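Local coordinates for variant surface glycoprotein MITat 1.13 (PDB 6Z8H) that probably helps form the dense surface coat of the African trypanosome, whose serial replacement by antigenically distinct variants lets the parasite evade host antibodies, at residues T285-V290 with S327-E332; L69-L74 with P369-A374; A237-N240 with K246-I249. All blocks are in the same frame, centred on the assembly; numbering follows the deposited sequence.

Contact 1: residues T285-V290 with S327-E332; sequences TDFNAV and SAYGRE
Phe287, in the first turn of helix 287-291, reaches Tyr329 of the segment that follows on from helix 318-329, a contact in the A-type variant surface glycoprotein fold, packed against the long helix 78-129. The two rings meet obliquely, centroids 5.5 Å apart and planes at 48°. Phe287 leads with its far rim, CE1 coming within 3.9 Å of Tyr329 CG, while CZ approaches CD2 of the same tyrosine. Its CG stands anti to the backbone N (chi1 -166°), which sends the ring across the gap between the segments. Ala328 CB sits over the centre of one face of the Tyr329 ring, and Tyr336 meets the Phe287 ring as well. The polar end of the tyrosine is engaged elsewhere, its OH hydrogen-bonding to Lys83 O.

Backbone contributes next: the chain leaves helical geometry at Gly330, with positive phi, and turns back so that Glu332 O lies 3.9 Å from Phe287 CD2. No hydrogen bond crosses the contact. The start of the phenylalanine's helix is capped locally by Asp286, whose OD1 accepts from Asn288 N at 3.0 Å, the donor standing above the carboxylate plane.

Contact 2: residues L69-L74 with P369-A374; sequences LVTAAL and PQWGDA
Thr71 and Trp371 bring their helices together, their CA atoms 6.3 Å apart at the closest point between residues 69-74 and 369-374, both of which are helical throughout. The threonine points into the gap and does most of the touching. Its OG1 lies 3.5 Å from Trp371 CB, at the root of the indole, where CB joins it, and 4.1 Å from Trp371 CG. That hydroxyl stands beside its own backbone N, anti to the carbonyl carbon (chi1 -54°), and hydrogen-bonds to Ser67 O one turn earlier, so the oxygen facing the tryptophan is satisfied within its own helix. The other branch, Thr71 CG2, leans toward Ala374 CB, 4.4 Å away, and lies 4.2 Å from Trp371 O. Trp371 O lies near both branches. Trp371 crosses the threonine at about a right angle, and its ring then leads away from residues 69-74; NE1 makes a weak hydrogen bond to Ile362 O. No hydrogen bond joins the two segments, and the contact is buried and made by van der Waals packing.

The threonine's helix is 34-75, which runs along helix 78-129 in the long helical bundle characteristic of these coat proteins: Leu69 packs on Leu87, Leu88 and Ala91. Strand 348-351 closes another side, with Ile349 touching Thr71, Trp371 and Ala374. Beyond the pair lies the dimer interface, where Ala73 and Leu74 pack on Leu379 of the second subunit, and Asp373 on its Met299.

Contact 3: residues A237-N240 with K246-I249; sequences ATWN and KRAI
Trp239, in the short helix 236-239, turns its indole onto the start of strand 247-253. Its CB already touches the strand, lying 4.0 Å from Arg247 CB. With chi1 at -171° the indole extends opposite the main-chain nitrogen, toward the strand. Trp239 CG meets both partners, Ile249 CG2 at 3.8 Å and Arg247 CB slightly farther; beyond it Arg247 keeps to the pyrrole side. There Trp239 CD1 meets Arg247 CB at 3.6 Å and Arg247 CG at nearly the same distance. This approach is oblique to the indole plane, and the arginine runs alongside the indole, pointing the other way.

Residues 237-240 and 246-249 are separated by five residues without helix or strand, a short connection from helix 236-239 to strand 247-253, an outer strand of this chain's antiparallel sheet. Within that sheet Arg247 and Ile249 make backbone hydrogen bonds to Ala199 and Leu197 of strand 194-202, and Ala199 also touches Trp239. The indole packs over strands 247-253 and 194-202.

Farther along the ring, Trp239 CD2 comes within 3.5 Å of Ile249 CG2, and CE3 is almost as near. The methyl sits over one face, 3.9 Å from the centroid of the six-membered ring and 28° off its normal, a CH-pi contact displaced toward the rim. On the six-membered ring CZ3 also meets Ile249 CD1. The isoleucine also packs on Phe152 of the second subunit. Arg247 bends at chi2 (-67°), and its guanidinium swings back to its own chain, where NH1 donates to Lys246 O at 2.8 Å, the acceptor lying in the guanidinium plane.

Contacts 1 and 2 lie on the same side of the chain's centre, their own centres about 22 Å apart; contact 3 lies on the opposite side, its centre about 77 Å from that of contact 1 and 81 Å from that of contact 2. Contact 2 joins two helices, contact 1 a helix and the turn after another, contact 3 a helix and a strand; contacts 1 and 2 share helix 78-129 as a neighbour. All are largely buried, but contacts 1 and 3 each include a more exposed residue. None has a hydrogen bond across it. An oblique aromatic pair makes contact 1, a threonine meets a tryptophan's base in contact 2, and an indole packed on an isoleucine methyl, by CH-pi, and on an arginine's aliphatic chain makes contact 3. The second subunit adjoins contacts 2 and 3.

Contact 1: residues T285-V290 with S327-E332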
loop_
_atom_site.group_PDB
_atom_site.type_symbol
_atom_site.label_atom_id
_atom_site.label_comp_id
_atom_site.label_asym_id
_atom_site.label_seq_id
_atom_site.Cartn_x
_atom_site.Cartn_y
_atom_site.Cartn_z
ATOM N N THR A 285 -25.035 8.483 9.690
ATOM C CA THR A 285 -25.844 9.631 9.292
ATOM C C THR A 285 -26.864 9.284 8.204
ATOM O O THR A 285 -27.616 10.161 7.778
ATOM C CB THR A 285 -24.948 10.779 8.813
ATOM O OG1 THR A 285 -24.074 10.276 7.800
ATOM C CG2 THR A 285 -24.130 11.378 9.948
ATOM N N ASP A 286 -26.921 8.027 7.774
ATOM C CA ASP A 286 -27.919 7.534 6.833
ATOM C C ASP A 286 -29.063 6.889 7.622
ATOM O O ASP A 286 -28.901 5.806 8.194
ATOM C CB ASP A 286 -27.265 6.528 5.889
ATOM C CG ASP A 286 -28.245 5.907 4.932
ATOM O OD1 ASP A 286 -29.427 6.321 4.928
ATOM O OD2 ASP A 286 -27.820 4.996 4.177
ATOM N N PHE A 287 -30.239 7.523 7.602
ATOM C CA PHE A 287 -31.360 6.993 8.384
ATOM C C PHE A 287 -31.678 5.555 7.991
ATOM O O PHE A 287 -32.068 4.746 8.830
ATOM C CB PHE A 287 -32.601 7.878 8.243
ATOM C CG PHE A 287 -33.673 7.598 9.269
ATOM C CD1 PHE A 287 -33.475 7.924 10.600
ATOM C CD2 PHE A 287 -34.872 7.006 8.898
ATOM C CE1 PHE A 287 -34.440 7.670 11.539
ATOM C CE2 PHE A 287 -35.860 6.754 9.843
ATOM C CZ PHE A 287 -35.635 7.093 11.158
ATOM N N ASN A 288 -31.503 5.201 6.721
ATOM C CA ASN A 288 -31.808 3.836 6.308
ATOM C C ASN A 288 -30.883 2.814 6.956
ATOM O O ASN A 288 -31.259 1.645 7.093
ATOM C CB ASN A 288 -31.724 3.710 4.787
ATOM C CG ASN A 288 -32.850 4.445 4.073
ATOM O OD1 ASN A 288 -33.974 4.572 4.586
ATOM N ND2 ASN A 288 -32.553 4.935 2.880
ATOM N N ALA A 289 -29.685 3.226 7.372
ATOM C CA ALA A 289 -28.805 2.296 8.060
ATOM C C ALA A 289 -29.238 2.086 9.503
ATOM O O ALA A 289 -29.003 1.013 10.069
ATOM C CB ALA A 289 -27.376 2.835 8.060
ATOM N N VAL A 290 -29.854 3.093 10.116
ATOM C CA VAL A 290 -30.316 3.007 11.500
ATOM C C VAL A 290 -31.711 2.407 11.595
ATOM O O VAL A 290 -31.970 1.571 12.467
ATOM C CB VAL A 290 -30.278 4.418 12.117
ATOM C CG1 VAL A 290 -30.959 4.420 13.421
ATOM C CG2 VAL A 290 -28.847 4.900 12.239
ATOM N N SER A 327 -42.565 11.641 14.509
ATOM C CA SER A 327 -42.490 12.829 15.361
ATOM C C SER A 327 -41.048 13.164 15.703
ATOM O O SER A 327 -40.670 14.343 15.785
ATOM C CB SER A 327 -43.278 12.596 16.652
ATOM O OG SER A 327 -44.664 12.518 16.392
ATOM N N ALA A 328 -40.226 12.142 15.903
ATOM C CA ALA A 328 -38.872 12.386 16.368
ATOM C C ALA A 328 -37.927 12.754 15.238
ATOM O O ALA A 328 -37.008 13.547 15.458
ATOM C CB ALA A 328 -38.318 11.159 17.095
ATOM N N TYR A 329 -38.113 12.190 14.042
ATOM C CA TYR A 329 -37.118 12.318 12.983
ATOM C C TYR A 329 -37.691 12.883 11.689
ATOM O O TYR A 329 -37.023 12.826 10.663
ATOM C CB TYR A 329 -36.420 10.964 12.715
ATOM C CG TYR A 329 -35.956 10.263 13.958
ATOM C CD1 TYR A 329 -34.889 10.753 14.672
ATOM C CD2 TYR A 329 -36.582 9.113 14.419
ATOM C CE1 TYR A 329 -34.495 10.160 15.865
ATOM C CE2 TYR A 329 -36.182 8.507 15.576
ATOM C CZ TYR A 329 -35.087 8.993 16.275
ATOM O OH TYR A 329 -34.719 8.380 17.480
ATOM N N GLY A 330 -38.879 13.470 11.727
ATOM C CA GLY A 330 -39.616 13.796 10.535
ATOM C C GLY A 330 -40.235 12.559 9.914
ATOM O O GLY A 330 -39.867 11.423 10.214
ATOM N N ARG A 331 -41.191 12.798 9.014
ATOM C CA ARG A 331 -41.945 11.707 8.402
ATOM C C ARG A 331 -40.988 10.726 7.731
ATOM O O ARG A 331 -40.204 11.108 6.856
ATOM C CB ARG A 331 -42.957 12.262 7.391
ATOM C CG ARG A 331 -43.812 11.197 6.738
ATOM C CD ARG A 331 -45.052 11.804 6.088
ATOM N NE ARG A 331 -45.888 12.504 7.063
ATOM C CZ ARG A 331 -46.794 11.912 7.838
ATOM N NH1 ARG A 331 -46.984 10.601 7.760
ATOM N NH2 ARG A 331 -47.508 12.627 8.700
ATOM N N GLU A 332 -41.050 9.461 8.157
ATOM C CA GLU A 332 -40.137 8.407 7.699
ATOM C C GLU A 332 -38.663 8.835 7.752
ATOM O O GLU A 332 -37.846 8.442 6.908
ATOM C CB GLU A 332 -40.527 7.891 6.315
ATOM C CG GLU A 332 -41.896 7.209 6.280
ATOM C CD GLU A 332 -41.805 5.694 6.175
ATOM O OE1 GLU A 332 -41.020 5.206 5.325
ATOM O OE2 GLU A 332 -42.517 4.996 6.937
#

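Contact 2: residues L69-L74 with P369-A374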
loop_
_atom_site.group_PDB
_atom_site.type_symbol
_atom_site.label_atom_id
_atom_site.label_comp_id
_atom_site.label_asym_id
_atom_site.label_seq_id
_atom_site.Cartn_x
_atom_site.Cartn_y
_atom_site.Cartn_z
ATOM N N LEU A 69 -22.970 11.425 19.264
ATOM C CA LEU A 69 -24.207 10.875 19.823
ATOM C C LEU A 69 -24.054 10.643 21.322
ATOM O O LEU A 69 -24.953 10.962 22.100
ATOM C CB LEU A 69 -24.590 9.563 19.140
ATOM C CG LEU A 69 -25.147 9.636 17.716
ATOM C CD1 LEU A 69 -25.306 8.248 17.150
ATOM C CD2 LEU A 69 -26.484 10.353 17.771
ATOM N N VAL A 70 -22.939 10.043 21.751
ATOM C CA VAL A 70 -22.766 9.774 23.179
ATOM C C VAL A 70 -22.732 11.078 23.956
ATOM O O VAL A 70 -23.386 11.225 25.002
ATOM C CB VAL A 70 -21.513 8.920 23.427
ATOM C CG1 VAL A 70 -21.235 8.797 24.913
ATOM C CG2 VAL A 70 -21.665 7.565 22.794
ATOM N N THR A 71 -21.949 12.038 23.468
ATOM C CA THR A 71 -21.811 13.310 24.159
ATOM C C THR A 71 -23.143 14.033 24.235
ATOM O O THR A 71 -23.545 14.513 25.296
ATOM C CB THR A 71 -20.772 14.170 23.443
ATOM O OG1 THR A 71 -19.522 13.457 23.306
ATOM C CG2 THR A 71 -20.537 15.475 24.167
ATOM N N ALA A 72 -23.866 14.094 23.126
ATOM C CA ALA A 72 -25.167 14.753 23.126
ATOM C C ALA A 72 -26.169 14.022 24.011
ATOM O O ALA A 72 -26.987 14.659 24.677
ATOM C CB ALA A 72 -25.674 14.843 21.680
ATOM N N ALA A 73 -26.173 12.687 23.971
ATOM C CA ALA A 73 -27.094 11.932 24.796
ATOM C C ALA A 73 -26.884 12.242 26.260
ATOM O O ALA A 73 -27.846 12.256 27.020
ATOM C CB ALA A 73 -26.902 10.443 24.555
ATOM N N LEU A 74 -25.665 12.534 26.683
ATOM C CA LEU A 74 -25.422 12.840 28.093
ATOM C C LEU A 74 -25.827 14.263 28.429
ATOM O O LEU A 74 -26.384 14.513 29.507
ATOM C CB LEU A 74 -23.930 12.689 28.380
ATOM C CG LEU A 74 -23.513 12.125 29.718
ATOM C CD1 LEU A 74 -23.811 10.613 29.671
ATOM C CD2 LEU A 74 -22.054 12.408 29.973
ATOM N N PRO A 369 -11.110 15.371 21.686
ATOM C CA PRO A 369 -10.615 15.772 23.016
ATOM C C PRO A 369 -11.596 16.654 23.776
ATOM O O PRO A 369 -11.755 16.506 24.991
ATOM C CB PRO A 369 -9.256 16.448 22.722
ATOM C CG PRO A 369 -8.852 15.928 21.354
ATOM C CD PRO A 369 -10.177 15.742 20.610
ATOM N N GLN A 370 -12.277 17.557 23.082
ATOM C CA GLN A 370 -13.253 18.417 23.742
ATOM C C GLN A 370 -14.516 17.648 24.125
ATOM O O GLN A 370 -15.090 17.886 25.197
ATOM C CB GLN A 370 -13.574 19.631 22.868
ATOM C CG GLN A 370 -12.417 20.613 22.794
ATOM C CD GLN A 370 -12.591 21.665 21.731
ATOM O OE1 GLN A 370 -12.729 21.352 20.544
ATOM N NE2 GLN A 370 -12.568 22.923 22.143
ATOM N N TRP A 371 -14.958 16.705 23.294
ATOM C CA TRP A 371 -16.135 15.910 23.638
ATOM C C TRP A 371 -15.863 15.008 24.839
ATOM O O TRP A 371 -16.700 14.893 25.742
ATOM C CB TRP A 371 -16.555 15.082 22.432
ATOM C CG TRP A 371 -16.927 15.933 21.259
ATOM C CD1 TRP A 371 -17.417 17.208 21.296
ATOM C CD2 TRP A 371 -16.844 15.579 19.873
ATOM N NE1 TRP A 371 -17.658 17.663 20.019
ATOM C CE2 TRP A 371 -17.309 16.682 19.127
ATOM C CE3 TRP A 371 -16.406 14.442 19.192
ATOM C CZ2 TRP A 371 -17.354 16.681 17.735
ATOM C CZ3 TRP A 371 -16.442 14.443 17.808
ATOM C CH2 TRP A 371 -16.920 15.557 17.091
ATOM N N GLY A 372 -14.699 14.358 24.864
ATOM C CA GLY A 372 -14.321 13.573 26.026
ATOM C C GLY A 372 -14.246 14.393 27.297
ATOM O O GLY A 372 -14.707 13.948 28.355
ATOM N N ASP A 373 -13.599 15.566 27.225
ATOM C CA ASP A 373 -13.546 16.468 28.371
ATOM C C ASP A 373 -14.957 16.824 28.822
ATOM O O ASP A 373 -15.258 16.847 30.023
ATOM C CB ASP A 373 -12.789 17.740 27.980
ATOM C CG ASP A 373 -12.358 18.566 29.154
ATOM O OD1 ASP A 373 -12.439 18.083 30.293
ATOM O OD2 ASP A 373 -11.882 19.699 28.941
ATOM N N ALA A 374 -15.842 17.110 27.864
ATOM C CA ALA A 374 -17.212 17.445 28.216
ATOM C C ALA A 374 -17.884 16.294 28.953
ATOM O O ALA A 374 -18.621 16.510 29.924
ATOM C CB ALA A 374 -18.004 17.822 26.969
#

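Contact 3: residues A237-N240 with K246-I249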
loop_
_atom_site.group_PDB
_atom_site.type_symbol
_atom_site.label_atom_id
_atom_site.label_comp_id
_atom_site.label_asym_id
_atom_site.label_seq_id
_atom_site.Cartn_x
_atom_site.Cartn_y
_atom_site.Cartn_z
ATOM N N ALA A 237 14.158 -21.517 -42.692
ATOM C CA ALA A 237 13.793 -22.230 -43.913
ATOM C C ALA A 237 13.718 -21.278 -45.104
ATOM O O ALA A 237 14.248 -21.571 -46.184
ATOM C CB ALA A 237 12.458 -22.948 -43.701
ATOM N N THR A 238 13.037 -20.143 -44.935
ATOM C CA THR A 238 12.995 -19.144 -45.998
ATOM C C THR A 238 14.295 -18.347 -46.048
ATOM O O THR A 238 14.757 -17.965 -47.132
ATOM C CB THR A 238 11.796 -18.210 -45.791
ATOM O OG1 THR A 238 11.614 -17.946 -44.392
ATOM C CG2 THR A 238 10.533 -18.839 -46.356
ATOM N N TRP A 239 14.894 -18.085 -44.882
ATOM C CA TRP A 239 16.087 -17.243 -44.824
ATOM C C TRP A 239 17.253 -17.872 -45.581
ATOM O O TRP A 239 18.047 -17.166 -46.227
ATOM C CB TRP A 239 16.468 -17.009 -43.354
ATOM C CG TRP A 239 17.544 -15.997 -43.179
ATOM C CD1 TRP A 239 17.436 -14.657 -43.377
ATOM C CD2 TRP A 239 18.885 -16.238 -42.753
ATOM N NE1 TRP A 239 18.648 -14.055 -43.154
ATOM C CE2 TRP A 239 19.545 -15.003 -42.746
ATOM C CE3 TRP A 239 19.597 -17.384 -42.393
ATOM C CZ2 TRP A 239 20.894 -14.873 -42.384
ATOM C CZ3 TRP A 239 20.930 -17.263 -42.048
ATOM C CH2 TRP A 239 21.569 -16.006 -42.046
ATOM N N ASN A 240 17.357 -19.201 -45.537
ATOM C CA ASN A 240 18.504 -19.881 -46.138
ATOM C C ASN A 240 18.509 -19.828 -47.670
ATOM O O ASN A 240 19.544 -20.093 -48.299
ATOM C CB ASN A 240 18.550 -21.334 -45.663
ATOM C CG ASN A 240 18.797 -21.445 -44.197
ATOM O OD1 ASN A 240 19.150 -20.468 -43.568
ATOM N ND2 ASN A 240 18.625 -22.636 -43.640
ATOM N N LYS A 246 15.658 -9.801 -43.665
ATOM C CA LYS A 246 15.829 -9.905 -42.227
ATOM C C LYS A 246 14.845 -10.937 -41.689
ATOM O O LYS A 246 13.631 -10.815 -41.897
ATOM C CB LYS A 246 15.602 -8.535 -41.608
ATOM C CG LYS A 246 15.919 -8.513 -40.131
ATOM C CD LYS A 246 15.756 -7.120 -39.539
ATOM C CE LYS A 246 14.345 -6.578 -39.715
ATOM N NZ LYS A 246 14.124 -5.299 -38.965
ATOM N N ARG A 247 15.367 -11.982 -41.054
ATOM C CA ARG A 247 14.516 -13.013 -40.473
ATOM C C ARG A 247 15.030 -13.449 -39.104
ATOM O O ARG A 247 16.226 -13.392 -38.817
ATOM C CB ARG A 247 14.430 -14.248 -41.382
ATOM C CG ARG A 247 13.858 -13.957 -42.762
ATOM C CD ARG A 247 12.417 -13.584 -42.653
ATOM N NE ARG A 247 11.700 -13.452 -43.932
ATOM C CZ ARG A 247 11.471 -12.303 -44.556
ATOM N NH1 ARG A 247 12.029 -11.179 -44.135
ATOM N NH2 ARG A 247 10.739 -12.292 -45.660
ATOM N N ALA A 248 14.100 -13.920 -38.279
ATOM C CA ALA A 248 14.429 -14.457 -36.963
ATOM C C ALA A 248 14.871 -15.904 -37.145
ATOM O O ALA A 248 14.045 -16.780 -37.435
ATOM C CB ALA A 248 13.215 -14.383 -36.036
ATOM N N ILE A 249 16.179 -16.158 -37.032
ATOM C CA ILE A 249 16.726 -17.476 -37.344
ATOM C C ILE A 249 16.938 -18.363 -36.124
ATOM O O ILE A 249 17.285 -19.542 -36.286
ATOM C CB ILE A 249 18.034 -17.372 -38.153
ATOM C CG1 ILE A 249 19.157 -16.750 -37.320
ATOM C CG2 ILE A 249 17.809 -16.556 -39.428
ATOM C CD1 ILE A 249 20.516 -16.788 -38.049
#